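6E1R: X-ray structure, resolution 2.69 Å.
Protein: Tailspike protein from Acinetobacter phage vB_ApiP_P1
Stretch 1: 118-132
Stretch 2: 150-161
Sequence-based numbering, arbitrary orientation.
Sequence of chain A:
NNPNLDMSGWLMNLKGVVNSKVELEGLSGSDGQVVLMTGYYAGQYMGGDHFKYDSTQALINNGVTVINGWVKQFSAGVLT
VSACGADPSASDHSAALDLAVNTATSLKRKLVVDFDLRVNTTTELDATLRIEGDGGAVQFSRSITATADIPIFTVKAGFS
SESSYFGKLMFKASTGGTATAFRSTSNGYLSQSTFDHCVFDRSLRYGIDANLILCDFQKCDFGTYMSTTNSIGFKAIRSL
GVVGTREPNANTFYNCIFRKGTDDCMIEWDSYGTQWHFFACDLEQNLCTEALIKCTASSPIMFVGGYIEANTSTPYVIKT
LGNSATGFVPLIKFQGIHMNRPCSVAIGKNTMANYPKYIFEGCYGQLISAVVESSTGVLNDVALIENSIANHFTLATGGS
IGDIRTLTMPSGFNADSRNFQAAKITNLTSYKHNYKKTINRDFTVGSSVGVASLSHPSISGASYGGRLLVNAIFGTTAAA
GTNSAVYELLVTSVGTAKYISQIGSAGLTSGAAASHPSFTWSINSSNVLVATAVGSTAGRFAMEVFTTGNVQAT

Stretch 1 (118-132) RVNTTTELDATLRIE
Stretch 2 150-161: IPIFTVKAGFSS

The two stretches run side by side in the same direction and meet through a short parallel ladder, burying 850 Å² in total. T123 pairs with F153 (CA to CA 4.8 Å) and E124 with T154 (CA to CA 4.4 Å). The register extends outward, T122 lying opposite I152 at 5.1 Å and L125 opposite V155 at 5.4 Å between CA atoms. Stretch 2 turns a corner at I152 and F153, where I152 adopts phi/psi of -61/-45 before F153 returns to extended values of -120/143.

As usual in a parallel pairing, the backbone bonds step from one strand to the other. T123 N donates to I152 O at 3.2 Å, T154 N to T123 O at 2.9 Å, and L125 N to T154 O at 2.8 Å, the last nearly straight with an angle of 166° at the hydrogen. Two CA-H...O contacts supplement them, F153 CA to T123 O at 3.2 Å and E124 CA to T154 O at 3.3 Å.

L125 loses the most surface, 99 Å². Its CA-to-CB bond points toward stretch 2, with chi1 t (-171°) and chi2 158°, and its CD2 lies 3.6 Å from S161 CB. A buried leucine fills this space with hydrocarbon while its backbone remains polar and bonded: besides the hydrogen bond from its N to T154 O, L125 O accepts from S161 OG at 2.8 Å. The serine, chi1 m, also accepts from K156 N at its OG (2.6 Å), so one small hydroxyl joins L125 to the chain entering the type II' turn A157 to S160. In that turn G158 has phi/psi of 72/-128, a positive phi that glycine adopts readily.

F153, covered over 89 Å², shares a sheet face with T123. With chi1 m (-73°) and chi2 -80°, its ring meets stretch 1 obliquely: CE1 is 4.4 Å from L129 CD2 and CZ 4.3 Å from I131 CD1. L129 (chi1 t, chi2 p) and I131 (t, t) both direct CA to CB toward stretch 2. L129 closes the type II turn that begins at D126, and I131 lies two residues further along, on the strand; within the turn T128 has phi/psi of 62/24, so the ring is met by chain from the end of the turn onward as well as by its ladder partner T123.

K156, covered over 70 Å², starts sideways, but its extended side chain (m, t, t, t) brings NZ to D126 OD1 at 2.8 Å. The extended lysine chain spans the gap and places its ammonium group at the carboxylate; on the way, CE, polarised by the ammonium group it carries, passes 3.6 Å from L125 O. D126 (chi1 m) points away at CB, yet its carboxylate comes nearer, and OD1 accepts a hydrogen bond from NZ while the opposite charges attract.

On the other sheet face, with E124, T154 (chi1 m) sets its OG1 2.4 Å from T122 OG1 (chi1 t), a very short hydrogen bond in which either hydroxyl could donate. Further back, I150 CG1 lies 3.7 Å from N120 O, a carbon-to-carbonyl contact; separately, the apolar side chains of V119 and I152 come within 4.5 Å, CG2 to CG2.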

# COMPACT_ATOMS: atom_id res chain seq x y z
N ARG A 118 -23.33 29.25 13.07
CA ARG A 118 -24.44 28.46 13.59
C ARG A 118 -25.61 28.62 12.64
O ARG A 118 -26.03 29.75 12.36
CB ARG A 118 -24.82 28.92 15.00
CG ARG A 118 -23.68 28.83 16.01
CD ARG A 118 -24.12 29.25 17.40
NE ARG A 118 -24.97 28.26 18.03
CZ ARG A 118 -24.52 27.20 18.70
NH1 ARG A 118 -23.21 26.99 18.81
NH2 ARG A 118 -25.37 26.34 19.25
N VAL A 119 -26.13 27.50 12.14
CA VAL A 119 -27.13 27.51 11.07
C VAL A 119 -28.31 26.64 11.49
O VAL A 119 -28.14 25.60 12.12
CB VAL A 119 -26.54 27.02 9.73
CG1 VAL A 119 -25.45 27.97 9.25
CG2 VAL A 119 -25.98 25.61 9.86
N ASN A 120 -29.52 27.10 11.13
CA ASN A 120 -30.73 26.33 11.35
C ASN A 120 -31.42 25.96 10.05
O ASN A 120 -32.46 25.29 10.08
CB ASN A 120 -31.72 27.11 12.24
CG ASN A 120 -32.23 28.37 11.58
OD1 ASN A 120 -31.66 28.86 10.61
ND2 ASN A 120 -33.32 28.91 12.11
N THR A 121 -30.87 26.38 8.91
CA THR A 121 -31.39 26.03 7.60
C THR A 121 -30.25 25.52 6.73
O THR A 121 -29.12 26.02 6.82
CB THR A 121 -32.06 27.25 6.94
OG1 THR A 121 -33.13 27.71 7.77
CG2 THR A 121 -32.60 26.90 5.56
N THR A 122 -30.54 24.51 5.91
CA THR A 122 -29.51 23.87 5.11
C THR A 122 -28.98 24.83 4.04
O THR A 122 -29.61 25.83 3.69
CB THR A 122 -30.05 22.60 4.45
OG1 THR A 122 -28.96 21.90 3.82
CG2 THR A 122 -31.10 22.94 3.40
N THR A 123 -27.80 24.49 3.53
CA THR A 123 -27.17 25.23 2.44
C THR A 123 -26.81 24.25 1.34
O THR A 123 -25.98 23.36 1.54
CB THR A 123 -25.92 25.96 2.93
OG1 THR A 123 -26.06 26.30 4.31
CG2 THR A 123 -25.69 27.21 2.11
N GLU A 124 -27.44 24.41 0.18
CA GLU A 124 -27.18 23.50 -0.93
C GLU A 124 -25.75 23.69 -1.43
O GLU A 124 -25.27 24.81 -1.59
CB GLU A 124 -28.18 23.74 -2.07
CG GLU A 124 -29.60 23.33 -1.71
CD GLU A 124 -30.51 23.27 -2.92
OE1 GLU A 124 -30.10 23.74 -4.00
OE2 GLU A 124 -31.64 22.75 -2.79
N LEU A 125 -25.07 22.57 -1.68
CA LEU A 125 -23.67 22.59 -2.08
C LEU A 125 -23.60 22.94 -3.56
O LEU A 125 -23.89 22.10 -4.42
CB LEU A 125 -23.01 21.24 -1.77
CG LEU A 125 -21.50 21.06 -1.89
CD1 LEU A 125 -21.07 19.87 -1.05
CD2 LEU A 125 -21.03 20.87 -3.33
N ASP A 126 -23.22 24.17 -3.86
CA ASP A 126 -22.98 24.57 -5.24
C ASP A 126 -21.72 23.90 -5.77
O ASP A 126 -20.79 23.59 -5.02
CB ASP A 126 -22.85 26.09 -5.35
CG ASP A 126 -24.14 26.81 -5.05
OD1 ASP A 126 -25.21 26.18 -5.13
OD2 ASP A 126 -24.07 28.02 -4.73
N ALA A 127 -21.71 23.66 -7.08
CA ALA A 127 -20.57 23.00 -7.69
C ALA A 127 -19.32 23.87 -7.56
O ALA A 127 -19.39 25.10 -7.51
CB ALA A 127 -20.85 22.71 -9.17
N THR A 128 -18.16 23.20 -7.50
CA THR A 128 -16.84 23.83 -7.46
C THR A 128 -16.64 24.69 -6.22
O THR A 128 -15.80 25.60 -6.22
CB THR A 128 -16.57 24.65 -8.72
OG1 THR A 128 -17.43 25.80 -8.75
CG2 THR A 128 -16.80 23.81 -9.97
N LEU A 129 -17.38 24.43 -5.14
CA LEU A 129 -17.20 25.20 -3.91
C LEU A 129 -15.89 24.81 -3.24
O LEU A 129 -15.67 23.63 -2.92
CB LEU A 129 -18.36 24.97 -2.96
CG LEU A 129 -18.10 25.54 -1.56
CD1 LEU A 129 -18.04 27.06 -1.58
CD2 LEU A 129 -19.11 25.04 -0.54
N ARG A 130 -15.03 25.79 -3.00
CA ARG A 130 -13.83 25.61 -2.18
C ARG A 130 -13.98 26.49 -0.95
O ARG A 130 -13.94 27.72 -1.05
CB ARG A 130 -12.57 25.96 -2.97
CG ARG A 130 -11.30 25.95 -2.14
CD ARG A 130 -10.11 26.39 -2.97
NE ARG A 130 -8.93 26.65 -2.14
CZ ARG A 130 -7.83 27.25 -2.58
NH1 ARG A 130 -7.76 27.66 -3.84
NH2 ARG A 130 -6.81 27.45 -1.76
N ILE A 131 -14.17 25.86 0.21
CA ILE A 131 -14.41 26.56 1.46
C ILE A 131 -13.40 26.06 2.49
O ILE A 131 -13.20 24.85 2.63
CB ILE A 131 -15.85 26.37 1.95
CG1 ILE A 131 -16.06 27.00 3.33
CG2 ILE A 131 -16.24 24.89 1.96
CD1 ILE A 131 -17.49 26.92 3.82
N GLU A 132 -12.75 26.99 3.19
CA GLU A 132 -11.70 26.67 4.14
C GLU A 132 -11.95 27.40 5.46
O GLU A 132 -12.76 28.33 5.54
CB GLU A 132 -10.32 27.04 3.58
CG GLU A 132 -9.99 26.39 2.25
CD GLU A 132 -8.65 26.82 1.70
OE1 GLU A 132 -8.25 27.98 1.93
OE2 GLU A 132 -7.99 26.00 1.02
N ILE A 150 -31.14 19.26 10.79
CA ILE A 150 -31.03 19.47 9.34
C ILE A 150 -29.59 19.27 8.92
O ILE A 150 -28.65 19.51 9.69
CB ILE A 150 -31.50 20.88 8.93
CG1 ILE A 150 -30.86 21.95 9.81
CG2 ILE A 150 -33.02 20.98 8.99
CD1 ILE A 150 -29.65 22.63 9.20
N PRO A 151 -29.38 18.83 7.68
CA PRO A 151 -28.02 18.76 7.14
C PRO A 151 -27.43 20.15 6.98
O PRO A 151 -28.08 21.06 6.46
CB PRO A 151 -28.20 18.05 5.79
CG PRO A 151 -29.62 18.33 5.42
CD PRO A 151 -30.38 18.35 6.71
N ILE A 152 -26.18 20.31 7.43
CA ILE A 152 -25.50 21.60 7.28
C ILE A 152 -25.36 21.95 5.81
O ILE A 152 -25.63 23.08 5.39
CB ILE A 152 -24.13 21.56 7.98
CG1 ILE A 152 -24.32 21.45 9.50
CG2 ILE A 152 -23.31 22.79 7.63
CD1 ILE A 152 -23.02 21.39 10.27
N PHE A 153 -24.95 20.98 4.99
CA PHE A 153 -24.89 21.13 3.55
C PHE A 153 -25.78 20.08 2.90
O PHE A 153 -25.87 18.94 3.38
CB PHE A 153 -23.46 21.01 3.02
CG PHE A 153 -22.59 22.19 3.33
CD1 PHE A 153 -22.67 23.34 2.56
CD2 PHE A 153 -21.69 22.16 4.38
CE1 PHE A 153 -21.88 24.44 2.84
CE2 PHE A 153 -20.90 23.25 4.67
CZ PHE A 153 -20.99 24.39 3.89
N THR A 154 -26.44 20.47 1.81
CA THR A 154 -27.33 19.58 1.07
C THR A 154 -26.75 19.34 -0.31
O THR A 154 -26.60 20.28 -1.10
CB THR A 154 -28.74 20.18 0.97
OG1 THR A 154 -29.37 20.13 2.26
CG2 THR A 154 -29.57 19.41 -0.03
N VAL A 155 -26.42 18.09 -0.60
CA VAL A 155 -25.88 17.72 -1.90
C VAL A 155 -27.01 17.70 -2.92
O VAL A 155 -28.06 17.09 -2.69
CB VAL A 155 -25.17 16.36 -1.83
CG1 VAL A 155 -24.57 16.00 -3.17
CG2 VAL A 155 -24.09 16.39 -0.75
N LYS A 156 -26.80 18.37 -4.05
CA LYS A 156 -27.82 18.47 -5.08
C LYS A 156 -27.96 17.15 -5.83
O LYS A 156 -27.08 16.28 -5.80
CB LYS A 156 -27.49 19.59 -6.06
CG LYS A 156 -27.38 20.97 -5.42
CD LYS A 156 -26.92 22.00 -6.44
CE LYS A 156 -26.88 23.39 -5.84
NZ LYS A 156 -26.48 24.41 -6.85
N ALA A 157 -29.10 17.00 -6.50
CA ALA A 157 -29.39 15.77 -7.23
C ALA A 157 -28.47 15.62 -8.43
O ALA A 157 -28.01 16.60 -9.02
CB ALA A 157 -30.85 15.75 -7.68
N GLY A 158 -28.20 14.36 -8.79
CA GLY A 158 -27.37 14.10 -9.96
C GLY A 158 -25.92 14.43 -9.68
O GLY A 158 -25.33 13.97 -8.69
N PHE A 159 -25.33 15.24 -10.55
CA PHE A 159 -23.95 15.68 -10.42
C PHE A 159 -23.85 17.18 -10.17
O PHE A 159 -22.77 17.77 -10.33
CB PHE A 159 -23.14 15.31 -11.67
CG PHE A 159 -23.11 13.84 -11.97
CD1 PHE A 159 -24.13 13.24 -12.68
CD2 PHE A 159 -22.04 13.06 -11.55
CE1 PHE A 159 -24.09 11.88 -12.96
CE2 PHE A 159 -22.00 11.71 -11.83
CZ PHE A 159 -23.03 11.12 -12.53
N SER A 160 -24.96 17.82 -9.79
CA SER A 160 -25.00 19.27 -9.66
C SER A 160 -24.09 19.78 -8.55
O SER A 160 -23.77 20.98 -8.54
CB SER A 160 -26.43 19.73 -9.43
OG SER A 160 -27.29 19.27 -10.46
N SER A 161 -23.69 18.93 -7.61
CA SER A 161 -22.77 19.31 -6.55
C SER A 161 -21.36 18.78 -6.78
O SER A 161 -20.52 18.86 -5.87
CB SER A 161 -23.29 18.81 -5.20
OG SER A 161 -24.54 19.40 -4.88